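Local structure of Phenylalanine/tyrosine ammonia-lyase (Rhodosporidium toruloides, 1Y2M) at residues S293-M304 with I432-M443. The protein catalyses the non-oxidative deamination of L-phenylalanine and L-tyrosine, releasing ammonia to give trans-cinnamate and p-coumarate respectively. Residues are numbered along the deposited sequence; the frame is centred on the assembly and turned at random.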
ATOM      1  N   SER B 293       4.875   8.688  23.684  1.00  6.93           N
ATOM      2  CA  SER B 293       3.447   8.637  23.341  1.00  6.99           C
ATOM      3  C   SER B 293       2.602   8.447  24.608  1.00  9.56           C
ATOM      4  O   SER B 293       1.538   9.049  24.770  1.00  9.92           O
ATOM      5  CB  SER B 293       3.173   7.479  22.381  1.00 10.65           C
ATOM      6  OG  SER B 293       1.777   7.454  22.113  1.00  8.70           O
ATOM      7  N   GLN B 294       3.089   7.596  25.500  1.00  8.57           N
ATOM      8  CA  GLN B 294       2.404   7.319  26.771  1.00  9.82           C
ATOM      9  C   GLN B 294       2.434   8.551  27.688  1.00  8.87           C
ATOM     10  O   GLN B 294       1.444   8.928  28.326  1.00  8.89           O
ATOM     11  CB  GLN B 294       3.048   6.135  27.453  1.00  8.84           C
ATOM     12  CG  GLN B 294       2.690   4.881  26.690  1.00  7.77           C
ATOM     13  CD  GLN B 294       3.326   3.621  27.241  1.00  9.86           C
ATOM     14  OE1 GLN B 294       3.217   3.361  28.434  1.00 11.30           O
ATOM     15  NE2 GLN B 294       3.962   2.846  26.395  1.00 12.42           N
ATOM     16  N   SER B 295       3.596   9.172  27.746  1.00  8.30           N
ATOM     17  CA  SER B 295       3.763  10.397  28.509  1.00 10.40           C
ATOM     18  C   SER B 295       2.847  11.524  28.020  1.00  7.78           C
ATOM     19  O   SER B 295       2.205  12.230  28.797  1.00  9.43           O
ATOM     20  CB  SER B 295       5.241  10.834  28.532  1.00 13.68           C
ATOM     21  OG  SER B 295       6.053   9.847  29.193  1.00 12.70           O
ATOM     22  N   LEU B 296       2.760  11.679  26.703  1.00  8.20           N
ATOM     23  CA  LEU B 296       1.898  12.665  26.094  1.00  7.90           C
ATOM     24  C   LEU B 296       0.433  12.349  26.321  1.00  9.44           C
ATOM     25  O   LEU B 296      -0.354  13.258  26.546  1.00  9.71           O
ATOM     26  CB  LEU B 296       2.186  12.726  24.599  1.00 11.55           C
ATOM     27  CG  LEU B 296       3.473  13.446  24.250  1.00  9.94           C
ATOM     28  CD1 LEU B 296       3.798  13.248  22.813  1.00 10.90           C
ATOM     29  CD2 LEU B 296       3.308  14.916  24.518  1.00 11.21           C
ATOM     30  N   THR B 297       0.067  11.079  26.321  1.00  7.05           N
ATOM     31  CA  THR B 297      -1.271  10.656  26.702  1.00  8.12           C
ATOM     32  C   THR B 297      -1.637  11.177  28.113  1.00  9.15           C
ATOM     33  O   THR B 297      -2.695  11.784  28.310  1.00  9.28           O
ATOM     34  CB  THR B 297      -1.437   9.109  26.623  1.00  9.42           C
ATOM     35  OG1 THR B 297      -1.255   8.675  25.277  1.00  9.40           O
ATOM     36  CG2 THR B 297      -2.847   8.723  27.057  1.00  7.64           C
ATOM     37  N   ALA B 298      -0.742  10.941  29.063  1.00  8.60           N
ATOM     38  CA  ALA B 298      -0.950  11.368  30.461  1.00  6.48           C
ATOM     39  C   ALA B 298      -1.097  12.907  30.494  1.00  8.07           C
ATOM     40  O   ALA B 298      -2.055  13.461  31.098  1.00  9.52           O
ATOM     41  CB  ALA B 298       0.181  10.920  31.332  1.00  8.35           C
HETATM   42  N   MSE B 299      -0.194  13.617  29.831  1.00  9.32           N
HETATM   43  CA  MSE B 299      -0.233  15.100  29.907  1.00  9.08           C
HETATM   44  C   MSE B 299      -1.461  15.680  29.248  1.00  8.23           C
HETATM   45  O   MSE B 299      -1.996  16.731  29.628  1.00  9.41           O
HETATM   46  CB  MSE B 299       1.061  15.668  29.371  1.00 10.35           C
HETATM   47  CG  MSE B 299       2.168  15.233  30.213  1.00 15.98           C
HETATM   48 SE   MSE B 299       3.881  16.037  29.677  1.00 30.57          SE
HETATM   49  CE  MSE B 299       3.733  17.628  30.667  1.00 28.93           C
ATOM     50  N   THR B 300      -1.906  14.999  28.204  1.00  7.46           N
ATOM     51  CA  THR B 300      -3.181  15.380  27.558  1.00  7.97           C
ATOM     52  C   THR B 300      -4.383  15.144  28.467  1.00  8.52           C
ATOM     53  O   THR B 300      -5.332  15.936  28.479  1.00 10.31           O
ATOM     54  CB  THR B 300      -3.338  14.710  26.185  1.00  8.64           C
ATOM     55  OG1 THR B 300      -2.181  14.976  25.353  1.00  9.16           O
ATOM     56  CG2 THR B 300      -4.584  15.214  25.460  1.00  8.29           C
ATOM     57  N   VAL B 301      -4.407  14.031  29.202  1.00  7.65           N
ATOM     58  CA  VAL B 301      -5.510  13.814  30.140  1.00  8.30           C
ATOM     59  C   VAL B 301      -5.505  15.003  31.113  1.00  8.87           C
ATOM     60  O   VAL B 301      -6.563  15.553  31.444  1.00 10.72           O
ATOM     61  CB  VAL B 301      -5.367  12.465  30.902  1.00 10.76           C
ATOM     62  CG1 VAL B 301      -6.378  12.359  32.031  1.00 11.52           C
ATOM     63  CG2 VAL B 301      -5.500  11.245  29.951  1.00 11.37           C
ATOM     64  N   GLU B 302      -4.316  15.418  31.552  1.00  9.74           N
ATOM     65  CA  GLU B 302      -4.231  16.557  32.479  1.00  9.51           C
ATOM     66  C   GLU B 302      -4.745  17.862  31.837  1.00 10.22           C
ATOM     67  O   GLU B 302      -5.606  18.537  32.373  1.00 11.16           O
ATOM     68  CB  GLU B 302      -2.797  16.724  32.995  1.00 10.82           C
ATOM     69  CG  GLU B 302      -2.353  15.576  33.872  1.00  9.00           C
ATOM     70  CD  GLU B 302      -0.999  15.880  34.522  1.00 11.50           C
ATOM     71  OE1 GLU B 302      -0.010  15.843  33.774  1.00 12.12           O
ATOM     72  OE2 GLU B 302      -0.916  16.192  35.756  1.00 10.88           O
ATOM     73  N   ALA B 303      -4.278  18.183  30.629  1.00  8.80           N
ATOM     74  CA  ALA B 303      -4.706  19.412  29.959  1.00  9.13           C
ATOM     75  C   ALA B 303      -6.219  19.401  29.696  1.00 10.16           C
ATOM     76  O   ALA B 303      -6.849  20.423  29.729  1.00 10.12           O
ATOM     77  CB  ALA B 303      -3.990  19.589  28.653  1.00 12.71           C
HETATM   78  N   MSE B 304      -6.784  18.218  29.460  1.00  8.70           N
HETATM   79  CA  MSE B 304      -8.219  18.076  29.137  1.00  9.29           C
HETATM   80  C   MSE B 304      -9.075  17.912  30.379  1.00  9.99           C
HETATM   81  O   MSE B 304     -10.260  17.733  30.267  1.00 11.25           O
HETATM   82  CB  MSE B 304      -8.406  16.873  28.232  1.00 11.15           C
HETATM   83  CG  MSE B 304      -7.756  17.017  26.875  1.00  8.80           C
HETATM   84 SE   MSE B 304      -8.972  18.132  25.744  1.00 22.63          SE
HETATM   85  CE  MSE B 304     -10.472  16.846  25.418  1.00 15.18           C
ATOM     86  N   ILE B 432       0.909   4.685  16.590  1.00  9.86           N
ATOM     87  CA  ILE B 432       1.235   5.672  17.626  1.00  8.54           C
ATOM     88  C   ILE B 432       0.905   7.062  17.094  1.00  9.35           C
ATOM     89  O   ILE B 432       0.210   7.858  17.735  1.00  9.86           O
ATOM     90  CB  ILE B 432       2.746   5.631  18.006  1.00  9.81           C
ATOM     91  CG1 ILE B 432       3.122   4.279  18.628  1.00  9.54           C
ATOM     92  CG2 ILE B 432       3.083   6.799  18.960  1.00  8.64           C
ATOM     93  CD1 ILE B 432       4.596   4.050  18.777  1.00 10.82           C
ATOM     94  N   GLY B 433       1.401   7.380  15.893  1.00  9.15           N
ATOM     95  CA  GLY B 433       1.135   8.698  15.300  1.00  8.59           C
ATOM     96  C   GLY B 433      -0.382   8.995  15.201  1.00  7.69           C
ATOM     97  O   GLY B 433      -0.844  10.089  15.579  1.00 10.70           O
ATOM     98  N   LYS B 434      -1.179   8.073  14.686  1.00  9.28           N
ATOM     99  CA  LYS B 434      -2.613   8.298  14.616  1.00  9.36           C
ATOM    100  C   LYS B 434      -3.200   8.580  16.000  1.00  9.10           C
ATOM    101  O   LYS B 434      -3.968   9.512  16.155  1.00 12.02           O
ATOM    102  CB  LYS B 434      -3.284   7.111  13.936  1.00 10.32           C
ATOM    103  CG  LYS B 434      -4.771   7.289  13.808  1.00  9.45           C
ATOM    104  CD  LYS B 434      -5.190   8.397  12.853  1.00 10.26           C
ATOM    105  CE  LYS B 434      -6.712   8.415  12.720  1.00 16.62           C
ATOM    106  NZ  LYS B 434      -7.314   9.307  11.637  1.00 17.20           N
ATOM    107  N   LEU B 435      -2.794   7.837  17.025  1.00  9.76           N
ATOM    108  CA  LEU B 435      -3.279   8.104  18.379  1.00  7.97           C
ATOM    109  C   LEU B 435      -2.977   9.502  18.866  1.00  9.63           C
ATOM    110  O   LEU B 435      -3.870  10.265  19.273  1.00  9.35           O
ATOM    111  CB  LEU B 435      -2.652   7.108  19.359  1.00  9.69           C
ATOM    112  CG  LEU B 435      -3.241   7.216  20.785  1.00  8.18           C
ATOM    113  CD1 LEU B 435      -4.791   6.871  20.759  1.00 11.45           C
ATOM    114  CD2 LEU B 435      -2.507   6.344  21.747  1.00 13.08           C
ATOM    115  N   ASN B 436      -1.703   9.850  18.849  1.00 10.33           N
ATOM    116  CA  ASN B 436      -1.329  11.145  19.384  1.00 10.52           C
ATOM    117  C   ASN B 436      -1.900  12.259  18.494  1.00 10.89           C
ATOM    118  O   ASN B 436      -2.266  13.315  18.991  1.00  9.85           O
ATOM    119  CB  ASN B 436       0.198  11.254  19.559  1.00  9.79           C
ATOM    120  CG  ASN B 436       0.704  10.283  20.624  1.00 11.80           C
ATOM    121  OD1 ASN B 436       1.370   9.341  20.315  1.00 14.05           O
ATOM    122  ND2 ASN B 436       0.332  10.509  21.895  1.00 15.95           N
ATOM    123  N   PHE B 437      -1.979  12.064  17.188  1.00  8.30           N
ATOM    124  CA  PHE B 437      -2.618  13.114  16.351  1.00  9.32           C
ATOM    125  C   PHE B 437      -4.071  13.312  16.857  1.00  9.81           C
ATOM    126  O   PHE B 437      -4.562  14.425  16.988  1.00  9.16           O
ATOM    127  CB  PHE B 437      -2.695  12.653  14.907  1.00  9.96           C
ATOM    128  CG  PHE B 437      -3.638  13.460  14.069  1.00  9.55           C
ATOM    129  CD1 PHE B 437      -3.382  14.782  13.776  1.00 12.53           C
ATOM    130  CD2 PHE B 437      -4.794  12.898  13.621  1.00 11.47           C
ATOM    131  CE1 PHE B 437      -4.267  15.535  13.032  1.00 12.60           C
ATOM    132  CE2 PHE B 437      -5.712  13.644  12.891  1.00 14.14           C
ATOM    133  CZ  PHE B 437      -5.429  14.968  12.593  1.00 11.75           C
ATOM    134  N   THR B 438      -4.801  12.222  17.044  1.00  8.64           N
ATOM    135  CA  THR B 438      -6.215  12.343  17.439  1.00 10.69           C
ATOM    136  C   THR B 438      -6.365  12.969  18.805  1.00  8.21           C
ATOM    137  O   THR B 438      -7.300  13.782  19.050  1.00  9.44           O
ATOM    138  CB  THR B 438      -7.028  11.023  17.434  1.00 11.57           C
ATOM    139  OG1 THR B 438      -6.513  10.071  18.386  1.00 10.75           O
ATOM    140  CG2 THR B 438      -7.001  10.404  16.051  1.00  9.35           C
ATOM    141  N   GLN B 439      -5.422  12.677  19.692  1.00  8.96           N
ATOM    142  CA  GLN B 439      -5.411  13.382  21.033  1.00  8.14           C
ATOM    143  C   GLN B 439      -5.187  14.879  20.865  1.00 11.45           C
ATOM    144  O   GLN B 439      -5.894  15.703  21.484  1.00 10.23           O
ATOM    145  CB  GLN B 439      -4.311  12.828  21.949  1.00  8.16           C
ATOM    146  CG  GLN B 439      -4.516  11.407  22.378  1.00  9.32           C
ATOM    147  CD  GLN B 439      -3.316  10.824  23.077  1.00  8.39           C
ATOM    148  OE1 GLN B 439      -2.253  11.465  23.118  1.00 10.45           O
ATOM    149  NE2 GLN B 439      -3.453   9.594  23.618  1.00  9.46           N
ATOM    150  N   LEU B 440      -4.174  15.228  20.087  1.00  9.48           N
ATOM    151  CA  LEU B 440      -3.775  16.613  19.907  1.00  9.86           C
ATOM    152  C   LEU B 440      -4.899  17.372  19.192  1.00  8.48           C
ATOM    153  O   LEU B 440      -5.275  18.438  19.623  1.00  9.46           O
ATOM    154  CB  LEU B 440      -2.511  16.678  19.075  1.00 10.64           C
ATOM    155  CG  LEU B 440      -2.077  18.098  18.661  1.00 10.10           C
ATOM    156  CD1 LEU B 440      -1.804  18.932  19.873  1.00 10.13           C
ATOM    157  CD2 LEU B 440      -0.793  18.044  17.840  1.00 12.68           C
ATOM    158  N   THR B 441      -5.485  16.809  18.132  1.00  9.28           N
ATOM    159  CA  THR B 441      -6.435  17.590  17.336  1.00  9.67           C
ATOM    160  C   THR B 441      -7.744  17.811  18.111  1.00 12.19           C
ATOM    161  O   THR B 441      -8.424  18.825  17.947  1.00 13.08           O
ATOM    162  CB  THR B 441      -6.579  17.009  15.937  1.00 12.83           C
ATOM    163  OG1 THR B 441      -7.125  18.037  15.061  1.00 12.24           O
ATOM    164  CG2 THR B 441      -7.424  15.777  15.943  1.00 13.28           C
ATOM    165  N   GLU B 442      -8.078  16.903  19.020  1.00 11.63           N
ATOM    166  CA  GLU B 442      -9.203  17.095  19.922  1.00 11.51           C
ATOM    167  C   GLU B 442      -8.924  18.263  20.856  1.00 10.50           C
ATOM    168  O   GLU B 442      -9.768  19.137  21.061  1.00 12.95           O
ATOM    169  CB  GLU B 442      -9.457  15.809  20.702  1.00 12.80           C
ATOM    170  CG  GLU B 442     -10.625  15.883  21.685  1.00 16.81           C
ATOM    171  CD  GLU B 442     -10.847  14.587  22.446  1.00 21.46           C
ATOM    172  OE1 GLU B 442     -10.283  13.514  22.063  1.00 20.24           O
ATOM    173  OE2 GLU B 442     -11.588  14.658  23.464  1.00 19.08           O
HETATM  174  N   MSE B 443      -7.728  18.264  21.411  1.00  9.33           N
HETATM  175  CA  MSE B 443      -7.302  19.305  22.331  1.00 10.31           C
HETATM  176  C   MSE B 443      -7.274  20.690  21.679  1.00 12.01           C
HETATM  177  O   MSE B 443      -7.493  21.679  22.371  1.00 10.88           O
HETATM  178  CB  MSE B 443      -5.907  18.997  22.929  1.00 11.51           C
HETATM  179  CG  MSE B 443      -5.548  19.872  24.018  1.00 14.27           C
HETATM  180 SE   MSE B 443      -3.866  19.287  24.886  1.00 20.67          SE
HETATM  181  CE  MSE B 443      -2.705  19.372  23.281  1.00 22.62           C
TER
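M443, M304 and Q439 bury more surface than any other residues in this contact, where helices 273-303 and 416-443 run side by side in the buried helical bundle of the aromatic ammonia-lyase fold. The local axes are nearly parallel, 18° apart and 10.4 Å at closest approach, a spacing wide enough for side chains to lie between the backbones. At the C-terminal end the filling is mainly apolar: M443 has CG anti to its backbone N (chi1 -170°), then bends at the last torsion and sets SE 3.8 Å from A303 CB, with T300 CG2 beside it. M304, just past the end of its helix, is bent at chi2 and chi3; its SE lies over the M443 backbone, 4.0 Å from CA, and its methyl meets the one charged group here, the carboxylate of E442, which R362 holds in a salt bridge.

Toward the N-terminal end the contact turns polar. Q439 reaches across T297 at about a right angle, and its NE2 gives a nearly straight bond (166°) to T297 OG1 at 2.9 Å. That hydroxyl in turn donates to S293 O. NE2 also bonds to P364 O, so this buried amide nitrogen has two acceptors. One turn earlier, N436 ND2 bonds weakly to Q439 OE1, and S293 OG donates in the carbonyl plane to a lone pair of N436 OD1, 2.6 Å away.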